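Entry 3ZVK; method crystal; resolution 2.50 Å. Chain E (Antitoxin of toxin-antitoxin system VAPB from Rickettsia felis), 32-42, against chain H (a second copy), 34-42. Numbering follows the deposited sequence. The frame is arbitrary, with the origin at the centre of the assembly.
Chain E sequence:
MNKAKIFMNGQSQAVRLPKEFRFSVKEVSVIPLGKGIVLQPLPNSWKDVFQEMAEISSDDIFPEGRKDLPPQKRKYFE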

# COMPACT_ATOMS: atom_id res chain seq x y z
N PRO E 32 4.16 -19.93 7.35
CA PRO E 32 4.21 -19.50 5.92
C PRO E 32 4.87 -20.53 5.02
O PRO E 32 5.75 -21.25 5.47
CB PRO E 32 5.03 -18.21 5.95
CG PRO E 32 5.88 -18.32 7.22
CD PRO E 32 5.20 -19.26 8.17
N LEU E 33 4.45 -20.61 3.76
CA LEU E 33 5.02 -21.49 2.74
C LEU E 33 4.76 -20.82 1.40
O LEU E 33 3.62 -20.82 0.93
CB LEU E 33 4.48 -22.94 2.80
CG LEU E 33 5.18 -23.99 1.89
CD1 LEU E 33 6.59 -24.26 2.35
CD2 LEU E 33 4.45 -25.29 1.89
N GLY E 34 5.79 -20.19 0.86
CA GLY E 34 5.71 -19.40 -0.35
C GLY E 34 4.75 -18.25 -0.13
O GLY E 34 4.79 -17.63 0.94
N LYS E 35 3.84 -18.02 -1.09
CA LYS E 35 2.82 -16.97 -1.00
C LYS E 35 1.64 -17.36 -0.06
O LYS E 35 0.78 -16.53 0.20
CB LYS E 35 2.27 -16.62 -2.40
CG LYS E 35 2.99 -15.46 -3.08
CD LYS E 35 2.72 -15.43 -4.59
CE LYS E 35 4.03 -15.29 -5.36
NZ LYS E 35 3.86 -15.15 -6.84
N GLY E 36 1.62 -18.61 0.42
CA GLY E 36 0.56 -19.14 1.26
C GLY E 36 0.96 -19.58 2.65
O GLY E 36 1.92 -19.06 3.24
N ILE E 37 0.18 -20.52 3.21
CA ILE E 37 0.34 -20.96 4.60
C ILE E 37 0.03 -22.43 4.79
O ILE E 37 -0.73 -23.01 4.02
CB ILE E 37 -0.54 -20.10 5.58
CG1 ILE E 37 -2.03 -20.08 5.15
CG2 ILE E 37 0.03 -18.70 5.81
CD1 ILE E 37 -3.01 -19.50 6.16
N VAL E 38 0.60 -23.02 5.86
CA VAL E 38 0.30 -24.35 6.30
C VAL E 38 -0.49 -24.17 7.62
O VAL E 38 -0.10 -23.36 8.48
CB VAL E 38 1.55 -25.25 6.50
CG1 VAL E 38 1.15 -26.62 7.04
CG2 VAL E 38 2.37 -25.41 5.22
N LEU E 39 -1.61 -24.90 7.77
CA LEU E 39 -2.41 -24.98 9.00
C LEU E 39 -2.25 -26.42 9.46
O LEU E 39 -2.39 -27.36 8.67
CB LEU E 39 -3.91 -24.67 8.79
CG LEU E 39 -4.29 -23.36 8.03
CD1 LEU E 39 -5.76 -23.31 7.78
CD2 LEU E 39 -3.85 -22.09 8.79
N GLN E 40 -1.85 -26.60 10.71
CA GLN E 40 -1.56 -27.91 11.26
C GLN E 40 -1.88 -27.96 12.76
O GLN E 40 -1.95 -26.89 13.37
CB GLN E 40 -0.08 -28.25 11.02
CG GLN E 40 0.89 -27.28 11.70
CD GLN E 40 2.34 -27.54 11.46
OE1 GLN E 40 3.16 -26.66 11.70
NE2 GLN E 40 2.70 -28.74 11.03
N PRO E 41 -2.02 -29.16 13.38
CA PRO E 41 -2.18 -29.21 14.86
C PRO E 41 -0.98 -28.56 15.58
O PRO E 41 0.15 -28.73 15.14
CB PRO E 41 -2.24 -30.71 15.18
CG PRO E 41 -2.47 -31.40 13.88
CD PRO E 41 -1.96 -30.51 12.79
N LEU E 42 -1.24 -27.80 16.65
CA LEU E 42 -0.21 -27.10 17.40
C LEU E 42 0.36 -27.92 18.57
O LEU E 42 -0.34 -28.12 19.56
CB LEU E 42 -0.77 -25.73 17.88
CG LEU E 42 0.10 -24.86 18.81
CD1 LEU E 42 1.47 -24.48 18.17
CD2 LEU E 42 -0.63 -23.63 19.20
N GLY H 34 0.78 -33.95 5.54
CA GLY H 34 0.93 -34.56 6.86
C GLY H 34 -0.37 -34.48 7.60
O GLY H 34 -1.43 -34.71 7.01
N LYS H 35 -0.32 -34.04 8.88
CA LYS H 35 -1.50 -33.86 9.71
C LYS H 35 -2.28 -32.56 9.39
O LYS H 35 -3.34 -32.32 9.97
CB LYS H 35 -1.12 -33.94 11.20
N GLY H 36 -1.79 -31.77 8.45
CA GLY H 36 -2.43 -30.51 8.09
C GLY H 36 -2.76 -30.29 6.63
O GLY H 36 -2.98 -31.23 5.87
N ILE H 37 -2.84 -29.03 6.24
CA ILE H 37 -3.22 -28.59 4.89
C ILE H 37 -2.44 -27.35 4.45
O ILE H 37 -2.12 -26.50 5.29
CB ILE H 37 -4.76 -28.31 4.78
CG1 ILE H 37 -5.25 -27.30 5.84
CG2 ILE H 37 -5.59 -29.60 4.79
CD1 ILE H 37 -6.70 -26.88 5.73
N VAL H 38 -2.18 -27.23 3.14
CA VAL H 38 -1.54 -26.03 2.61
C VAL H 38 -2.55 -25.21 1.79
O VAL H 38 -3.35 -25.78 1.03
CB VAL H 38 -0.12 -26.20 2.01
CG1 VAL H 38 0.28 -27.66 1.94
CG2 VAL H 38 0.06 -25.50 0.67
N LEU H 39 -2.57 -23.90 2.04
CA LEU H 39 -3.47 -22.94 1.42
C LEU H 39 -2.66 -22.01 0.54
O LEU H 39 -1.79 -21.31 1.05
CB LEU H 39 -4.18 -22.13 2.53
CG LEU H 39 -5.52 -22.61 3.09
CD1 LEU H 39 -5.50 -24.08 3.51
CD2 LEU H 39 -5.91 -21.77 4.28
N GLN H 40 -2.95 -22.01 -0.76
CA GLN H 40 -2.30 -21.18 -1.77
C GLN H 40 -3.30 -20.27 -2.46
O GLN H 40 -4.39 -20.71 -2.83
CB GLN H 40 -1.54 -22.03 -2.84
CG GLN H 40 -0.19 -22.61 -2.40
CD GLN H 40 0.74 -21.64 -1.71
OE1 GLN H 40 1.04 -20.54 -2.20
NE2 GLN H 40 1.25 -22.02 -0.57
N PRO H 41 -2.93 -19.00 -2.70
CA PRO H 41 -3.87 -18.10 -3.39
C PRO H 41 -4.14 -18.57 -4.82
O PRO H 41 -3.25 -19.08 -5.48
CB PRO H 41 -3.15 -16.75 -3.36
CG PRO H 41 -1.71 -17.08 -3.23
CD PRO H 41 -1.67 -18.31 -2.35
N LEU H 42 -5.40 -18.50 -5.23
CA LEU H 42 -5.92 -18.80 -6.57
C LEU H 42 -6.01 -17.43 -7.28
O LEU H 42 -6.41 -16.49 -6.62
CB LEU H 42 -7.32 -19.41 -6.42
CG LEU H 42 -7.49 -20.88 -6.77
CD1 LEU H 42 -6.26 -21.68 -6.48
CD2 LEU H 42 -8.62 -21.48 -6.02

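Four backbone hydrogen bonds join the two strands, all exchanged between residues 37 and 39. L39(H) N donates to I37(E) O at 2.8 Å with an N-H...O angle of 175°, the shortest and straightest of the set, and I37(E) N returns a bond to L39(H) O at 3.0 Å and 160°. The second pair repeats the pattern: L39(E) N to I37(H) O at 3.0 Å and I37(H) N to L39(E) O at 3.0 Å. Reciprocal bonding of this kind defines an antiparallel ladder, and the 161° angle between the strand directions agrees. V38(E) and V38(H) form the central non-hydrogen-bonded pair, their CA atoms 4.5 Å apart, against 5.3 Å between the CA atoms of I37(E) and L39(H) and 5.5 Å between those of L39(E) and I37(H), the flanking hydrogen-bonded pairs.

One side-chain hydrogen bond extends the ladder: Q40(H) NE2 donates to L33(E) O at 3.1 Å and 159°. L33(E) O also accepts G36(E) N at 3.0 Å within the type II' turn that runs from L33(E) to G36(E), so the glutamine ties the neighbouring strand to the turn.

The carbonyls of the backbone ladder also accept CA-H...O contacts, V38(H) CA to I37(E) O and V38(E) CA to I37(H) O, both at 3.4 Å. G36(E) CA lies 3.2 Å from L39(H) O, and an ideal CB on G36(E) would sit 2.0 Å from L39(H) O; the absent side chain leaves room for the close approach.

Apolar packing follows the register. On one sheet face, I37(E) CG1 meets L39(H) CB at 4.0 Å, L39(E) CB meets I37(H) CG1 at 4.2 Å, and the leucines touch through L39(E) CD1 and L39(H) CD2 at 3.8 Å. The valines occupy the other face, with V38(E) CG2 4.1 Å from V38(H) CB. At one margin, P41(E) CD rests 3.6 Å from K35(H) O. Together the stretches bury 576 Å².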